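Local coordinates for endoribonuclease L-PSP/chorismate mutase-like domain-containing protein (Agrobacterium tumefaciens, PDB 3D01), which is of unknown function but belongs to the YjgF-like family of putative endoribonucleases with a chorismate mutase-like fold, at residues I[86-89]-I[90-94]. Numbering follows the deposited sequence.
Sequences AQVK and AALNG
Gly94 N reaches back to Lys89 O at 2.8 Å, and the bond is nearly straight, with an N-H...O angle of 163°. Asn93 N bonds to Ala90 O at 3.2 Å inside that turn. Together they form a Schellman motif that ends helix 70-91. Asn93 is its C-prime residue, at positive phi. Gly94 also has positive phi, at backbone angles that would press a beta carbon against the preceding carbonyl oxygen.

The last turn of the helix leads into this cap. Ala90 N bonds to Ala86 O, and Ala91 N to Gln87 O at 2.9 Å. Leu92 N reaches Val88 O at 3.0 Å in a more bent bond (N-H...O 135°), where the chain leaves helical geometry. The same N-H is shared, weakly, with Lys89 O, consistent with that bend.

Two side-chain contacts flank the backbone. Val88 and Leu92, one turn apart, run alongside each other on the same flank of the helix, and Val88 CG1 comes to 3.6 Å from Leu92 CD1. Lys89 has CG anti to its own N (chi1 -174°). This rotation sets CG beside the carbonyl carbon, 3.7 Å from Gly94 CA, and the extended chain passes along Gly94. Its NZ ends in a salt bridge with Glu15 of helix 3-21.

Val88 and Leu92 pack on Ile99 of strand 99-110. Ala91 meets Leu45 of strand 44-54 and Phe38 of strand 38-41. The helix end thus lies between the sheet and helix 3-21.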
loop_
_atom_site.group_PDB
_atom_site.type_symbol
_atom_site.label_atom_id
_atom_site.label_comp_id
_atom_site.label_asym_id
_atom_site.label_seq_id
_atom_site.Cartn_x
_atom_site.Cartn_y
_atom_site.Cartn_z
ATOM N N ALA I 86 -9.026 -11.663 13.090
ATOM C CA ALA I 86 -8.870 -11.499 14.532
ATOM C C ALA I 86 -8.695 -10.030 14.924
ATOM O O ALA I 86 -9.283 -9.580 15.895
ATOM C CB ALA I 86 -7.722 -12.357 15.076
ATOM N N GLN I 87 -7.927 -9.252 14.161
ATOM C CA GLN I 87 -7.758 -7.828 14.479
ATOM C C GLN I 87 -9.035 -7.041 14.217
ATOM O O GLN I 87 -9.380 -6.137 14.963
ATOM C CB GLN I 87 -6.628 -7.223 13.640
ATOM C CG GLN I 87 -5.265 -7.873 13.906
ATOM C CD GLN I 87 -4.738 -7.719 15.318
ATOM O OE1 GLN I 87 -5.235 -6.932 16.131
ATOM N NE2 GLN I 87 -3.686 -8.467 15.608
ATOM N N VAL I 88 -9.728 -7.377 13.136
ATOM C CA VAL I 88 -10.966 -6.708 12.814
ATOM C C VAL I 88 -11.991 -7.003 13.916
ATOM O O VAL I 88 -12.704 -6.107 14.336
ATOM C CB VAL I 88 -11.543 -7.149 11.463
ATOM C CG1 VAL I 88 -12.868 -6.452 11.215
ATOM C CG2 VAL I 88 -10.545 -6.857 10.298
ATOM N N LYS I 89 -12.065 -8.248 14.352
ATOM C CA LYS I 89 -12.980 -8.611 15.457
ATOM C C LYS I 89 -12.701 -7.768 16.699
ATOM O O LYS I 89 -13.651 -7.244 17.332
ATOM C CB LYS I 89 -12.859 -10.103 15.791
ATOM C CG LYS I 89 -13.893 -10.561 16.839
ATOM C CD LYS I 89 -13.849 -12.051 17.059
ATOM C CE LYS I 89 -14.792 -12.446 18.234
ATOM N NZ LYS I 89 -14.645 -13.851 18.589
ATOM N N ALA I 90 -11.425 -7.648 17.065
ATOM C CA ALA I 90 -10.989 -6.776 18.157
ATOM C C ALA I 90 -11.420 -5.315 17.953
ATOM O O ALA I 90 -11.971 -4.659 18.874
ATOM C CB ALA I 90 -9.473 -6.873 18.346
ATOM N N ALA I 91 -11.204 -4.819 16.738
ATOM C CA ALA I 91 -11.517 -3.449 16.367
ATOM C C ALA I 91 -13.015 -3.136 16.507
ATOM O O ALA I 91 -13.399 -2.004 16.810
ATOM C CB ALA I 91 -11.065 -3.178 14.918
ATOM N N LEU I 92 -13.831 -4.147 16.259
ATOM C CA LEU I 92 -15.285 -3.997 16.224
ATOM C C LEU I 92 -15.935 -4.545 17.495
ATOM O O LEU I 92 -17.143 -4.830 17.506
ATOM C CB LEU I 92 -15.841 -4.715 14.995
ATOM C CG LEU I 92 -15.375 -4.207 13.616
ATOM C CD1 LEU I 92 -15.915 -5.087 12.521
ATOM C CD2 LEU I 92 -15.779 -2.766 13.394
ATOM N N ASN I 93 -15.128 -4.695 18.542
ATOM C CA ASN I 93 -15.596 -5.104 19.866
ATOM C C ASN I 93 -16.323 -6.457 19.862
ATOM O O ASN I 93 -17.327 -6.641 20.560
ATOM C CB ASN I 93 -16.472 -3.992 20.473
ATOM C CG ASN I 93 -15.706 -2.676 20.656
ATOM O OD1 ASN I 93 -16.082 -1.638 20.092
ATOM N ND2 ASN I 93 -14.618 -2.723 21.421
ATOM N N GLY I 94 -15.827 -7.394 19.059
ATOM C CA GLY I 94 -16.347 -8.752 19.010
ATOM C C GLY I 94 -17.244 -9.072 17.827
ATOM O O GLY I 94 -17.617 -10.229 17.624
#